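Long-range contacts in putative superoxide reductase (Thermotoga maritima, PDB 3QZB), which probably reduces superoxide to hydrogen peroxide at a mononuclear iron centre, using electrons delivered by rubredoxin: residues A[41-47]-A[110-116]; A[59-65]-A[90-94]. All blocks are in the same frame, centred on the assembly; numbering follows the deposited sequence.

Contact 1 (A[41-47]-A[110-116]); sequences KDEKVQI and TTVVKLN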
# COMPACT_ATOMS: atom_id res chain seq x y z
N LYS A 41 26.42 -1.93 -13.52
CA LYS A 41 25.16 -1.86 -14.25
C LYS A 41 24.36 -3.14 -14.10
O LYS A 41 24.85 -4.22 -14.31
CB LYS A 41 25.46 -1.57 -15.73
CG LYS A 41 24.25 -1.26 -16.57
CD LYS A 41 24.59 -1.00 -18.04
CE LYS A 41 23.35 -0.89 -18.93
NZ LYS A 41 23.64 -0.56 -20.36
N ASP A 42 23.11 -2.98 -13.70
CA ASP A 42 22.16 -4.10 -13.59
C ASP A 42 22.43 -5.07 -12.43
O ASP A 42 21.69 -6.03 -12.23
CB ASP A 42 21.96 -4.88 -14.91
CG ASP A 42 21.63 -3.99 -16.11
OD1 ASP A 42 20.86 -3.04 -15.97
OD2 ASP A 42 22.17 -4.28 -17.21
N GLU A 43 23.43 -4.80 -11.60
CA GLU A 43 23.67 -5.70 -10.49
C GLU A 43 22.65 -5.44 -9.35
O GLU A 43 22.15 -4.33 -9.19
CB GLU A 43 25.09 -5.72 -10.03
CG GLU A 43 25.49 -4.61 -9.21
CD GLU A 43 26.84 -4.83 -8.39
OE1 GLU A 43 27.23 -5.97 -8.00
OE2 GLU A 43 27.52 -3.84 -8.26
N LYS A 44 22.40 -6.47 -8.58
CA LYS A 44 21.49 -6.32 -7.46
C LYS A 44 22.15 -5.49 -6.37
O LYS A 44 23.31 -5.73 -6.02
CB LYS A 44 21.15 -7.69 -6.88
CG LYS A 44 20.27 -8.48 -7.76
CD LYS A 44 19.91 -9.88 -7.24
CE LYS A 44 19.01 -10.55 -8.19
NZ LYS A 44 18.51 -11.93 -7.76
N VAL A 45 21.42 -4.51 -5.88
CA VAL A 45 21.88 -3.51 -4.92
C VAL A 45 20.96 -3.61 -3.69
O VAL A 45 19.76 -3.47 -3.82
CB VAL A 45 21.82 -2.06 -5.49
CG1 VAL A 45 22.33 -1.05 -4.45
CG2 VAL A 45 22.55 -1.92 -6.81
N GLN A 46 21.55 -3.79 -2.51
CA GLN A 46 20.82 -3.74 -1.26
C GLN A 46 20.70 -2.30 -0.79
O GLN A 46 21.69 -1.61 -0.64
CB GLN A 46 21.58 -4.51 -0.20
CG GLN A 46 22.06 -5.88 -0.53
CD GLN A 46 20.96 -6.84 -0.70
OE1 GLN A 46 20.87 -7.53 -1.77
NE2 GLN A 46 20.12 -6.98 0.29
N ILE A 47 19.47 -1.86 -0.54
CA ILE A 47 19.18 -0.60 0.09
C ILE A 47 18.44 -0.85 1.40
O ILE A 47 17.38 -1.46 1.42
CB ILE A 47 18.33 0.31 -0.81
CG1 ILE A 47 19.00 0.56 -2.16
CG2 ILE A 47 18.01 1.63 -0.10
CD1 ILE A 47 18.07 1.30 -3.17
N THR A 110 14.87 -3.73 4.12
CA THR A 110 15.89 -3.93 3.08
C THR A 110 15.16 -4.30 1.80
O THR A 110 14.39 -5.25 1.75
CB THR A 110 16.85 -5.04 3.42
OG1 THR A 110 17.41 -4.78 4.72
CG2 THR A 110 17.98 -5.14 2.37
N THR A 111 15.40 -3.51 0.76
CA THR A 111 14.87 -3.70 -0.60
C THR A 111 16.06 -3.83 -1.55
O THR A 111 17.18 -3.41 -1.24
CB THR A 111 13.93 -2.54 -0.95
OG1 THR A 111 13.22 -2.78 -2.17
CG2 THR A 111 14.59 -1.23 -1.08
N VAL A 112 15.81 -4.53 -2.66
CA VAL A 112 16.86 -4.86 -3.60
C VAL A 112 16.43 -4.29 -4.97
O VAL A 112 15.32 -4.53 -5.42
CB VAL A 112 17.07 -6.36 -3.70
CG1 VAL A 112 18.12 -6.69 -4.77
CG2 VAL A 112 17.46 -6.94 -2.36
N VAL A 113 17.33 -3.54 -5.57
CA VAL A 113 17.07 -2.93 -6.89
C VAL A 113 18.19 -3.33 -7.86
O VAL A 113 19.26 -3.78 -7.47
CB VAL A 113 17.00 -1.40 -6.84
CG1 VAL A 113 15.79 -0.96 -5.99
CG2 VAL A 113 18.28 -0.75 -6.33
N LYS A 114 17.86 -3.22 -9.14
CA LYS A 114 18.85 -3.28 -10.22
C LYS A 114 18.77 -1.95 -10.94
O LYS A 114 17.69 -1.56 -11.39
CB LYS A 114 18.56 -4.42 -11.15
CG LYS A 114 18.70 -5.79 -10.58
CD LYS A 114 18.32 -6.84 -11.57
CE LYS A 114 18.53 -8.26 -11.13
NZ LYS A 114 18.27 -9.19 -12.29
N LEU A 115 19.89 -1.24 -11.01
CA LEU A 115 19.95 0.08 -11.62
C LEU A 115 20.78 0.04 -12.90
O LEU A 115 21.81 -0.62 -12.97
CB LEU A 115 20.58 1.13 -10.70
CG LEU A 115 19.93 1.28 -9.34
CD1 LEU A 115 20.78 2.14 -8.44
CD2 LEU A 115 18.50 1.74 -9.45
N ASN A 116 20.36 0.80 -13.91
CA ASN A 116 21.22 0.89 -15.07
C ASN A 116 21.65 2.24 -15.47
O ASN A 116 22.39 2.37 -16.45
CB ASN A 116 20.68 0.04 -16.18
CG ASN A 116 19.39 0.55 -16.64
OD1 ASN A 116 19.33 1.57 -17.30
ND2 ASN A 116 18.33 -0.15 -16.29
O HOH W 1 18.75 -2.34 -14.32
O HOH W 2 21.54 -8.70 -12.83
O HOH W 3 22.54 -1.86 -10.16
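Ile47 lays its side chain over Val113, CD1 to CG2 at 3.8 Å, and Val45 meets the same valine, CB to CG2 at 3.9 Å. All three are beta-branched and so suit extended backbone on this buried face; Thr111, also on it, hydrogen-bonds Tyr86 through OG1. Val45 and Val113 form one antiparallel hydrogen-bonded pair (Val45 N to Val113 O 2.8 Å, Val113 N to Val45 O 3.0 Å), Ile47 and Thr111 the next (2.9 Å for both Ile47 N to Thr111 O and Thr111 N to Ile47 O). On the other face exposed Gln46, its polar end suited to solvent, makes van der Waals contact with buried Val112 (OE1 to CG2 3.5 Å). Beyond the regular ladder, water 3 joins Glu43 O (2.7 Å) to Leu115 N (2.9 Å), and Asp42 N reaches Leu115 O at 2.8 Å. Strand 44-51 lies between 31-34 and 103-115 in an antiparallel sheet that runs on through 103-115 into the second subunit; Val45 and Leu115 pack on Ile139 of strand 131-141.

Contact 2 (A[59-65]-A[90-94]); sequences NTTEHHI and AHGES. With FE (Fe (III) ion), chain B.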
# COMPACT_ATOMS: atom_id res chain seq x y z
N ASN A 59 7.23 2.33 19.24
CA ASN A 59 6.37 1.51 18.40
C ASN A 59 5.26 1.00 19.29
O ASN A 59 5.25 -0.13 19.75
CB ASN A 59 7.13 0.37 17.81
CG ASN A 59 6.36 -0.34 16.72
OD1 ASN A 59 5.19 -0.01 16.43
ND2 ASN A 59 7.03 -1.32 16.08
N THR A 60 4.31 1.88 19.57
CA THR A 60 3.14 1.56 20.38
C THR A 60 1.90 1.64 19.51
O THR A 60 1.93 2.18 18.39
CB THR A 60 3.00 2.52 21.59
OG1 THR A 60 2.68 3.81 21.06
CG2 THR A 60 4.30 2.56 22.43
N THR A 61 0.76 1.19 20.05
CA THR A 61 -0.43 1.29 19.31
C THR A 61 -0.78 2.76 18.98
O THR A 61 -1.26 3.08 17.91
CB THR A 61 -1.57 0.59 20.10
OG1 THR A 61 -1.24 -0.81 20.35
CG2 THR A 61 -2.93 0.70 19.41
N GLU A 62 -0.50 3.67 19.92
CA GLU A 62 -0.79 5.07 19.76
C GLU A 62 0.19 5.86 18.91
O GLU A 62 -0.19 6.87 18.33
CB GLU A 62 -0.92 5.74 21.16
CG GLU A 62 -1.96 5.10 22.08
CD GLU A 62 -1.56 3.73 22.73
OE1 GLU A 62 -0.36 3.32 22.76
OE2 GLU A 62 -2.49 3.08 23.30
N HIS A 63 1.45 5.39 18.85
CA HIS A 63 2.52 6.18 18.23
C HIS A 63 3.50 5.22 17.57
O HIS A 63 4.21 4.48 18.25
CB HIS A 63 3.24 7.03 19.26
CG HIS A 63 4.33 7.88 18.70
ND1 HIS A 63 5.37 8.32 19.49
CD2 HIS A 63 4.60 8.32 17.44
CE1 HIS A 63 6.20 9.02 18.73
NE2 HIS A 63 5.76 9.04 17.47
N HIS A 64 3.64 5.31 16.25
CA HIS A 64 4.49 4.40 15.50
C HIS A 64 4.78 4.92 14.13
O HIS A 64 4.01 5.72 13.57
CB HIS A 64 3.80 3.00 15.41
CG HIS A 64 2.39 3.07 14.87
ND1 HIS A 64 1.30 2.98 15.70
CD2 HIS A 64 1.89 3.23 13.62
CE1 HIS A 64 0.20 3.08 14.96
NE2 HIS A 64 0.53 3.28 13.71
N ILE A 65 5.88 4.45 13.57
CA ILE A 65 6.16 4.68 12.13
C ILE A 65 5.35 3.72 11.29
O ILE A 65 5.34 2.53 11.48
CB ILE A 65 7.66 4.47 11.87
CG1 ILE A 65 8.53 5.36 12.77
CG2 ILE A 65 7.97 4.65 10.37
CD1 ILE A 65 8.23 6.83 12.66
N ALA A 90 2.02 -3.84 12.28
CA ALA A 90 1.69 -4.38 13.59
C ALA A 90 2.31 -3.51 14.66
O ALA A 90 3.51 -3.21 14.59
CB ALA A 90 2.20 -5.81 13.71
N HIS A 91 1.49 -3.10 15.63
CA HIS A 91 1.93 -2.18 16.67
C HIS A 91 1.36 -2.57 18.04
O HIS A 91 1.02 -1.69 18.82
CB HIS A 91 1.63 -0.72 16.34
CG HIS A 91 1.97 -0.37 14.94
ND1 HIS A 91 3.26 -0.18 14.51
CD2 HIS A 91 1.18 -0.24 13.87
CE1 HIS A 91 3.24 0.04 13.20
NE2 HIS A 91 1.99 0.03 12.80
N GLY A 92 1.26 -3.86 18.30
CA GLY A 92 0.81 -4.33 19.63
C GLY A 92 -0.69 -4.28 19.87
O GLY A 92 -1.12 -4.54 21.00
N GLU A 93 -1.48 -3.92 18.88
CA GLU A 93 -2.93 -3.89 19.00
C GLU A 93 -3.49 -5.26 19.25
O GLU A 93 -3.00 -6.23 18.67
CB GLU A 93 -3.52 -3.40 17.68
CG GLU A 93 -2.90 -2.11 17.24
CD GLU A 93 -1.74 -2.27 16.28
OE1 GLU A 93 -1.18 -3.37 16.15
OE2 GLU A 93 -1.33 -1.25 15.68
N SER A 94 -4.56 -5.36 20.02
CA SER A 94 -5.25 -6.60 20.19
C SER A 94 -6.64 -6.38 20.78
O SER A 94 -6.90 -5.37 21.43
CB SER A 94 -4.49 -7.59 21.05
OG SER A 94 -4.52 -7.22 22.44
FE FE B . 6.76 9.93 15.78
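Beside the iron centre of this putative superoxide reductase, the loop that supplies the ligand His63 packs against loop 90-94. The iron is 2.2 Å from His63 NE2, and His29, His57, His130 and Cys127 complete its coordination. The next residue, His64, has its CA-to-CB bond toward the other loop and stacks face-to-face on His91, with ring centroids 3.5 Å apart and planes at 6°. Imidazole suits both places because a flat ring can stack while its edge nitrogens bond to neighbours: His91 ND1 donates to Asn59 OD1 (2.7 Å), and His64 ND1 donates to Thr60 O (2.9 Å). Thr61 adds a hydrogen bond, its OG1 donating to His91 O at 2.9 Å, while its methyl CG2 rests 3.6 Å from Glu93 CG. Each loop also holds its own shape. Thr60 OG1 accepts from His63 N at 3.0 Å, an ST motif, and Glu93 OE1 accepts from His91 N at 2.7 Å. Gly92 adopts a positive phi, which glycine, lacking a CB, enters more readily than most residues. Glu93 OE2 also forms a salt bridge to Arg66 of the third subunit, linking loop 90-94 to that neighbour. Four histidines and one cysteine around a single iron are the hallmark of the superoxide reductase centre, carried here on loops and strand ends of an immunoglobulin-like beta-sandwich.

Overall arrangement
The two contacts lie on opposite sides of the chain's centre, about 31 Å apart between centres. Contact 1 joins two strands of one sheet: repeating backbone hydrogen bonds set its register, with a buried, mainly aliphatic face and one bearing the more exposed Lys44, Gln46 and Lys114. Contact 2 joins two loops and, though farther from the chain's centre, is the more thoroughly buried; side-chain hydrogen bonds and an aromatic stack replace the ladder of contact 1. In sequence, both its segments fall between those of contact 1. Strand 103-115 links them spatially, pairing in contact 1 and touching Asn59, Ile65 and Ala90 of contact 2. Contact 2 alone holds an iron ligand.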